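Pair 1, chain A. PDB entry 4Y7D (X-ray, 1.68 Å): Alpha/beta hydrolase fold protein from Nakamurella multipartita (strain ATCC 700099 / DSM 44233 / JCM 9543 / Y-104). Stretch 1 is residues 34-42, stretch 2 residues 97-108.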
# COMPACT_ATOMS: atom_id res chain seq x y z
N PRO A 34 11.15 8.37 14.22
CA PRO A 34 11.76 7.31 13.43
C PRO A 34 11.13 7.22 12.06
O PRO A 34 9.90 7.28 11.93
CB PRO A 34 11.46 6.06 14.24
CG PRO A 34 11.37 6.56 15.65
CD PRO A 34 10.67 7.88 15.54
N PRO A 35 11.97 7.15 11.02
CA PRO A 35 11.43 7.16 9.66
C PRO A 35 10.89 5.86 9.16
O PRO A 35 11.43 4.78 9.47
CB PRO A 35 12.64 7.62 8.82
CG PRO A 35 13.80 7.05 9.57
CD PRO A 35 13.46 7.19 11.04
N VAL A 36 9.85 5.97 8.34
CA VAL A 36 9.22 4.83 7.65
C VAL A 36 8.99 5.16 6.19
O VAL A 36 8.36 6.17 5.88
CB VAL A 36 7.86 4.54 8.29
CG1 VAL A 36 7.22 3.32 7.65
CG2 VAL A 36 8.02 4.38 9.79
N LEU A 37 9.50 4.30 5.32
CA LEU A 37 9.21 4.37 3.91
C LEU A 37 7.84 3.73 3.69
O LEU A 37 7.61 2.61 4.12
CB LEU A 37 10.24 3.63 3.09
CG LEU A 37 9.97 3.47 1.59
CD1 LEU A 37 10.18 4.82 0.89
CD2 LEU A 37 10.83 2.36 1.04
N VAL A 38 6.92 4.47 3.09
CA VAL A 38 5.51 4.04 2.90
C VAL A 38 5.32 3.82 1.39
O VAL A 38 5.54 4.76 0.60
CB VAL A 38 4.57 5.13 3.40
CG1 VAL A 38 3.12 4.71 3.25
CG2 VAL A 38 4.83 5.38 4.86
N VAL A 39 4.89 2.62 1.03
CA VAL A 39 4.90 2.17 -0.36
C VAL A 39 3.49 1.77 -0.81
O VAL A 39 2.90 0.77 -0.35
CB VAL A 39 5.86 0.99 -0.52
CG1 VAL A 39 6.02 0.65 -2.00
CG2 VAL A 39 7.23 1.27 0.16
N HIS A 40 2.93 2.58 -1.69
CA HIS A 40 1.56 2.42 -2.17
C HIS A 40 1.36 1.21 -3.11
O HIS A 40 2.30 0.67 -3.74
CB HIS A 40 1.09 3.75 -2.86
CG HIS A 40 1.76 4.03 -4.14
ND1 HIS A 40 1.46 3.35 -5.31
CD2 HIS A 40 2.69 4.97 -4.48
CE1 HIS A 40 2.20 3.82 -6.29
NE2 HIS A 40 2.95 4.79 -5.82
N GLY A 41 0.10 0.87 -3.27
CA GLY A 41 -0.32 -0.20 -4.15
C GLY A 41 -0.58 0.17 -5.59
O GLY A 41 -0.02 1.15 -6.11
N SER A 42 -1.42 -0.63 -6.24
CA SER A 42 -1.53 -0.60 -7.70
C SER A 42 -2.98 -0.46 -8.14
O SER A 42 -3.75 -1.42 -7.99
CB SER A 42 -1.01 -1.90 -8.28
OG SER A 42 0.31 -2.21 -7.92
N GLY A 97 20.55 10.84 3.10
CA GLY A 97 21.56 10.62 4.13
C GLY A 97 21.14 9.66 5.21
O GLY A 97 21.57 9.78 6.37
N LEU A 98 20.27 8.74 4.86
CA LEU A 98 19.58 7.85 5.79
C LEU A 98 20.14 6.44 5.74
O LEU A 98 20.17 5.82 4.66
CB LEU A 98 18.09 7.88 5.47
CG LEU A 98 17.16 7.15 6.37
CD1 LEU A 98 17.19 7.72 7.75
CD2 LEU A 98 15.76 7.24 5.78
N ALA A 99 20.57 5.92 6.91
CA ALA A 99 21.15 4.56 7.00
C ALA A 99 20.11 3.44 6.80
O ALA A 99 20.33 2.47 6.04
CB ALA A 99 21.84 4.37 8.34
N ALA A 100 18.94 3.67 7.38
CA ALA A 100 17.90 2.63 7.40
C ALA A 100 16.57 3.20 7.86
O ALA A 100 16.52 4.25 8.52
CB ALA A 100 18.33 1.50 8.29
N ALA A 101 15.50 2.49 7.51
CA ALA A 101 14.16 2.95 7.83
C ALA A 101 13.24 1.79 8.00
O ALA A 101 13.50 0.69 7.52
CB ALA A 101 13.63 3.86 6.74
N GLY A 102 12.14 2.04 8.70
CA GLY A 102 11.05 1.08 8.66
C GLY A 102 10.40 1.08 7.28
O GLY A 102 10.61 2.03 6.48
N VAL A 103 9.66 0.03 6.96
CA VAL A 103 8.96 -0.03 5.71
C VAL A 103 7.50 -0.49 5.96
O VAL A 103 7.27 -1.49 6.64
CB VAL A 103 9.62 -1.00 4.72
CG1 VAL A 103 8.79 -1.07 3.45
CG2 VAL A 103 11.04 -0.58 4.44
N LEU A 104 6.56 0.27 5.45
CA LEU A 104 5.13 -0.07 5.44
C LEU A 104 4.71 -0.18 3.98
O LEU A 104 4.77 0.80 3.23
CB LEU A 104 4.28 1.00 6.10
CG LEU A 104 2.77 0.86 6.01
CD1 LEU A 104 2.34 -0.34 6.83
CD2 LEU A 104 2.04 2.09 6.45
N CYS A 105 4.20 -1.35 3.63
CA CYS A 105 3.67 -1.58 2.29
C CYS A 105 2.28 -2.18 2.32
O CYS A 105 1.89 -2.83 3.29
CB CYS A 105 4.60 -2.43 1.47
SG CYS A 105 4.83 -4.16 1.98
N TRP A 106 1.55 -1.98 1.22
CA TRP A 106 0.22 -2.58 1.08
C TRP A 106 0.07 -3.00 -0.35
O TRP A 106 0.55 -2.30 -1.22
CB TRP A 106 -0.81 -1.55 1.45
CG TRP A 106 -2.28 -1.91 1.34
CD1 TRP A 106 -2.86 -3.13 1.49
CD2 TRP A 106 -3.33 -0.99 1.17
NE1 TRP A 106 -4.23 -3.02 1.42
CE2 TRP A 106 -4.54 -1.71 1.21
CE3 TRP A 106 -3.38 0.41 1.02
CZ2 TRP A 106 -5.79 -1.10 1.08
CZ3 TRP A 106 -4.62 1.03 0.92
CH2 TRP A 106 -5.81 0.28 0.92
N SER A 107 -0.54 -4.18 -0.57
CA SER A 107 -1.04 -4.58 -1.90
C SER A 107 0.08 -4.63 -2.95
O SER A 107 1.12 -5.31 -2.74
CB SER A 107 -2.18 -3.59 -2.27
OG SER A 107 -3.07 -4.15 -3.23
N GLY A 108 -0.07 -3.91 -4.07
CA GLY A 108 0.99 -3.84 -5.07
C GLY A 108 2.28 -3.15 -4.64
O GLY A 108 3.26 -3.24 -5.34
O HOH W 1 -2.66 -2.92 -5.50

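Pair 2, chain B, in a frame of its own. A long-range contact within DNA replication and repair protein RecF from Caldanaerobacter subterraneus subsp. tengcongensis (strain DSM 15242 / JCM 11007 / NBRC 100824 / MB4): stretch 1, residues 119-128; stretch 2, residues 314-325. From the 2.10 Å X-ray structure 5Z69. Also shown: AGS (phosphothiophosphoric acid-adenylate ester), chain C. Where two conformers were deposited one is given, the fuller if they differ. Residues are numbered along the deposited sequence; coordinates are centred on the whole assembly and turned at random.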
# COMPACT_ATOMS: atom_id res chain seq x y z
N HIS B 119 -7.70 29.82 -15.26
CA HIS B 119 -8.20 31.13 -15.65
C HIS B 119 -9.55 31.34 -14.98
O HIS B 119 -9.92 32.45 -14.63
CB HIS B 119 -8.31 31.23 -17.18
CG HIS B 119 -6.99 31.40 -17.87
ND1 HIS B 119 -6.36 32.63 -17.96
CD2 HIS B 119 -6.18 30.51 -18.48
CE1 HIS B 119 -5.20 32.48 -18.59
NE2 HIS B 119 -5.07 31.21 -18.92
N PHE B 120 -10.28 30.24 -14.84
CA PHE B 120 -11.60 30.22 -14.20
C PHE B 120 -11.63 29.08 -13.19
O PHE B 120 -11.60 27.91 -13.59
CB PHE B 120 -12.70 30.05 -15.25
CG PHE B 120 -14.09 29.86 -14.68
CD1 PHE B 120 -14.63 30.78 -13.79
CD2 PHE B 120 -14.89 28.79 -15.09
CE1 PHE B 120 -15.92 30.63 -13.29
CE2 PHE B 120 -16.19 28.64 -14.60
CZ PHE B 120 -16.70 29.55 -13.68
N LEU B 121 -11.69 29.40 -11.90
CA LEU B 121 -11.66 28.33 -10.87
C LEU B 121 -13.04 27.92 -10.40
O LEU B 121 -13.85 28.76 -10.00
CB LEU B 121 -10.85 28.77 -9.65
CG LEU B 121 -9.40 29.16 -9.95
CD1 LEU B 121 -8.74 29.82 -8.76
CD2 LEU B 121 -8.67 27.89 -10.34
N THR B 122 -13.29 26.62 -10.43
CA THR B 122 -14.51 26.03 -9.92
C THR B 122 -14.15 24.86 -9.00
O THR B 122 -13.06 24.31 -9.09
CB THR B 122 -15.42 25.48 -11.04
OG1 THR B 122 -14.63 24.68 -11.92
CG2 THR B 122 -16.10 26.61 -11.85
N VAL B 123 -15.06 24.51 -8.10
CA VAL B 123 -15.02 23.21 -7.43
C VAL B 123 -16.38 22.58 -7.65
O VAL B 123 -17.40 23.24 -7.43
CB VAL B 123 -14.73 23.33 -5.93
CG1 VAL B 123 -14.72 21.94 -5.25
CG2 VAL B 123 -13.41 24.05 -5.72
N ILE B 124 -16.40 21.34 -8.10
CA ILE B 124 -17.67 20.70 -8.40
C ILE B 124 -17.90 19.56 -7.42
O ILE B 124 -17.02 18.73 -7.21
CB ILE B 124 -17.72 20.18 -9.86
CG1 ILE B 124 -19.01 19.39 -10.10
CG2 ILE B 124 -16.48 19.34 -10.22
CD1 ILE B 124 -19.47 19.44 -11.56
N PHE B 125 -19.07 19.56 -6.80
CA PHE B 125 -19.48 18.55 -5.84
C PHE B 125 -20.52 17.72 -6.53
O PHE B 125 -21.48 18.27 -7.05
CB PHE B 125 -20.07 19.17 -4.56
CG PHE B 125 -19.14 20.09 -3.81
CD1 PHE B 125 -18.89 21.39 -4.27
CD2 PHE B 125 -18.55 19.68 -2.62
CE1 PHE B 125 -18.04 22.24 -3.56
CE2 PHE B 125 -17.70 20.52 -1.91
CZ PHE B 125 -17.44 21.80 -2.38
N SER B 126 -20.34 16.41 -6.53
CA SER B 126 -21.17 15.48 -7.29
C SER B 126 -21.31 14.18 -6.49
O SER B 126 -20.42 13.85 -5.72
CB SER B 126 -20.56 15.22 -8.67
OG SER B 126 -21.33 14.31 -9.41
N PRO B 127 -22.43 13.45 -6.67
CA PRO B 127 -22.58 12.17 -5.95
C PRO B 127 -21.44 11.19 -6.24
O PRO B 127 -21.01 10.47 -5.33
CB PRO B 127 -23.92 11.63 -6.47
CG PRO B 127 -24.68 12.86 -6.91
CD PRO B 127 -23.63 13.79 -7.45
N GLU B 128 -20.94 11.20 -7.46
CA GLU B 128 -19.84 10.32 -7.85
C GLU B 128 -18.53 10.57 -7.10
O GLU B 128 -17.55 9.85 -7.31
CB GLU B 128 -19.57 10.44 -9.35
CG GLU B 128 -20.60 9.72 -10.22
CD GLU B 128 -21.93 10.44 -10.26
OE1 GLU B 128 -22.96 9.77 -10.49
OE2 GLU B 128 -21.94 11.68 -10.06
N GLY B 314 -5.29 32.31 -3.58
CA GLY B 314 -5.80 33.61 -3.17
C GLY B 314 -7.05 34.06 -3.92
O GLY B 314 -7.47 35.21 -3.84
N GLU B 315 -7.66 33.14 -4.68
CA GLU B 315 -8.92 33.40 -5.35
C GLU B 315 -10.07 32.66 -4.68
O GLU B 315 -9.89 31.60 -4.08
CB GLU B 315 -8.83 32.97 -6.83
CG GLU B 315 -7.71 33.61 -7.63
CD GLU B 315 -8.18 34.74 -8.56
OE1 GLU B 315 -7.34 35.24 -9.34
OE2 GLU B 315 -9.38 35.14 -8.51
N LYS B 316 -11.27 33.21 -4.79
CA LYS B 316 -12.45 32.47 -4.36
C LYS B 316 -13.18 31.90 -5.58
O LYS B 316 -13.63 32.66 -6.47
CB LYS B 316 -13.39 33.36 -3.55
CG LYS B 316 -14.65 32.66 -3.06
CD LYS B 316 -15.53 33.57 -2.19
CE LYS B 316 -14.90 33.88 -0.85
NZ LYS B 316 -14.85 32.65 0.00
N PRO B 317 -13.30 30.56 -5.64
CA PRO B 317 -13.84 29.88 -6.82
C PRO B 317 -15.34 29.91 -6.90
O PRO B 317 -16.02 30.25 -5.92
CB PRO B 317 -13.36 28.44 -6.64
CG PRO B 317 -13.29 28.28 -5.17
CD PRO B 317 -12.78 29.60 -4.65
N VAL B 318 -15.86 29.55 -8.07
CA VAL B 318 -17.27 29.33 -8.25
C VAL B 318 -17.60 27.90 -7.80
O VAL B 318 -16.82 26.99 -8.04
CB VAL B 318 -17.69 29.55 -9.72
CG1 VAL B 318 -19.10 29.05 -9.92
CG2 VAL B 318 -17.56 31.07 -10.08
N LEU B 319 -18.75 27.70 -7.18
CA LEU B 319 -19.11 26.39 -6.68
C LEU B 319 -20.17 25.73 -7.58
O LEU B 319 -21.18 26.35 -7.91
CB LEU B 319 -19.60 26.50 -5.21
CG LEU B 319 -18.53 26.47 -4.11
CD1 LEU B 319 -17.23 27.11 -4.50
CD2 LEU B 319 -19.05 27.06 -2.80
N LEU B 320 -19.92 24.49 -7.99
CA LEU B 320 -20.88 23.71 -8.77
C LEU B 320 -21.42 22.50 -7.98
O LEU B 320 -20.64 21.61 -7.58
CB LEU B 320 -20.22 23.26 -10.09
CG LEU B 320 -19.56 24.41 -10.88
CD1 LEU B 320 -18.87 23.81 -12.08
CD2 LEU B 320 -20.58 25.43 -11.28
N LEU B 321 -22.73 22.48 -7.75
CA LEU B 321 -23.33 21.44 -6.92
C LEU B 321 -24.29 20.62 -7.76
O LEU B 321 -25.41 21.05 -8.05
CB LEU B 321 -24.05 22.06 -5.72
CG LEU B 321 -23.17 22.41 -4.52
CD1 LEU B 321 -22.19 23.51 -4.89
CD2 LEU B 321 -24.00 22.84 -3.31
N ASP B 322 -23.84 19.44 -8.18
CA ASP B 322 -24.64 18.65 -9.10
C ASP B 322 -25.38 17.56 -8.37
O ASP B 322 -24.77 16.60 -7.94
CB ASP B 322 -23.77 18.03 -10.19
CG ASP B 322 -24.60 17.44 -11.33
OD1 ASP B 322 -25.77 17.84 -11.49
OD2 ASP B 322 -24.07 16.60 -12.08
N ASP B 323 -26.70 17.71 -8.26
CA ASP B 323 -27.55 16.65 -7.73
C ASP B 323 -27.08 16.20 -6.35
O ASP B 323 -26.96 15.01 -6.08
CB ASP B 323 -27.60 15.47 -8.71
CG ASP B 323 -28.60 14.40 -8.30
OD1 ASP B 323 -29.59 14.74 -7.60
OD2 ASP B 323 -28.40 13.22 -8.68
N VAL B 324 -26.79 17.17 -5.49
CA VAL B 324 -26.27 16.86 -4.17
C VAL B 324 -27.12 17.58 -3.11
O VAL B 324 -26.86 17.51 -1.92
CB VAL B 324 -24.76 17.24 -4.06
CG1 VAL B 324 -24.56 18.75 -4.05
CG2 VAL B 324 -24.10 16.57 -2.86
N MET B 325 -28.17 18.25 -3.57
CA MET B 325 -29.02 19.01 -2.67
C MET B 325 -30.38 18.33 -2.45
O MET B 325 -31.25 18.90 -1.80
CB MET B 325 -29.23 20.43 -3.19
CG MET B 325 -28.99 21.52 -2.15
SD MET B 325 -27.34 21.41 -1.41
CE MET B 325 -27.39 22.84 -0.32
PG AGS C . -28.53 15.37 -13.62
S1G AGS C . -28.60 16.79 -12.28
O2G AGS C . -29.65 14.32 -13.31
O3G AGS C . -27.15 14.67 -13.46
PB AGS C . -29.98 15.73 -16.03
O1B AGS C . -30.72 16.99 -16.32
O2B AGS C . -30.87 14.69 -15.33
O3B AGS C . -28.69 15.97 -15.08
PA AGS C . -28.37 15.57 -18.33
O1A AGS C . -28.11 17.05 -18.04
O2A AGS C . -27.24 14.60 -18.15
O3A AGS C . -29.58 15.06 -17.42
O5' AGS C . -28.96 15.40 -19.76
C5' AGS C . -28.47 14.39 -20.59
C4' AGS C . -29.51 14.24 -21.65
O4' AGS C . -28.99 14.75 -22.90
C3' AGS C . -29.92 12.79 -21.91
O3' AGS C . -31.30 12.72 -22.26
C2' AGS C . -28.96 12.37 -23.03
O2' AGS C . -29.52 11.36 -23.87
C1' AGS C . -28.80 13.68 -23.81
N9 AGS C . -27.49 13.83 -24.43
C8 AGS C . -26.27 13.45 -23.93
N7 AGS C . -25.26 13.69 -24.73
C5 AGS C . -25.85 14.27 -25.84
C6 AGS C . -25.33 14.76 -27.05
N6 AGS C . -24.03 14.75 -27.35
N1 AGS C . -26.20 15.27 -27.96
C2 AGS C . -27.50 15.29 -27.66
N3 AGS C . -28.11 14.86 -26.55
C4 AGS C . -27.22 14.36 -25.67

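Pair 1 and pair 2 are both two-stranded pieces of parallel sheet joining residues far apart in sequence, and their central backbones superpose with an RMSD of 0.6 Å over 14 residues. The strands run in the same direction, inclined by 27° in pair 1 and 17° in pair 2. The hydrogen-bond ladder is the same rung for rung. In pair 1, G102(A) N donates to P35(A) O at 2.9 Å, L37(A) N to G102(A) O at 2.8 Å, L104(A) N to L37(A) O at 2.9 Å and V39(A) N to L104(A) O at 2.9 Å. Pair 2 repeats this with V318(B) N to L121(B) O at 2.9 Å, V123(B) N to V318(B) O at 3.0 Å, L320(B) N to V123(B) O at 2.9 Å and F125(B) N to L320(B) O at 2.7 Å. The last rung differs in strength: W106(A) N to V39(A) O is weak at 3.4 Å, whereas D322(B) N to F125(B) O is 2.9 Å.

The ladder opens at P35(A), matched by L121(B). Only the carbonyl of this residue is needed, so a proline, which has no amide hydrogen, costs no rung here. Its ring CG lies 4.3 Å from A101(A) CB. In pair 2 a proline lies in the other stretch, just before its strand: P317(B) matches A101(A), and its CB meets L121(B) CB at 3.9 Å.

The next bridge is V36(A) with G102(A), matched by T122(B) with V318(B). G102(A) has no side chain, and V36(A) CG2 lies over the place where one would begin; V36(A) CG1 also packs on L104(A) CB at 4.1 Å. V318(B) CB lies 4.0 Å from T122(B) CG2, and V318(B) CG2 reaches F120(B) CE1 at 3.6 Å. Threonine is branched at CB like valine, so it suits a strand, and its methyl serves the apolar contact while OG1 is hydrogen-bonded elsewhere in the structure.

On the same face, V38(A) with L104(A) matches I124(B) with L320(B). V38(A) and I124(B), branched at CB, suit extended backbone; the leucines are apolar, as a buried face requires, but take different rotamers, tp for L104(A) and mt for L320(B). L104(A) CD2 approaches V38(A) CG1 at 4.3 Å, while L320(B) CD1 reaches beyond its own bridge to T122(B) CG2 at 3.9 Å.

The opposite face carries L37(A), V103(A), V39(A) and C105(A), matched by V123(B), L319(B), F125(B) and L321(B). Leucine and valine exchange strands at the first bridge. L37(A) CB lies 4.5 Å from V103(A) CG2, but the V123(B) and L319(B) side chains do not meet: V123(B) CG2 packs on P317(B) CG at 4.3 Å, and L319(B) CG on F125(B) CE1 at 4.3 Å. V39(A) also touches two neighbours, its CG2 lying 4.3 Å from V103(A) CG1. Compact V39(A) and C105(A) meet at their CB atoms, 4.2 Å apart, while F125(B) meets L321(B) farther out, ring CD1 to leucine CD1 at 4.0 Å.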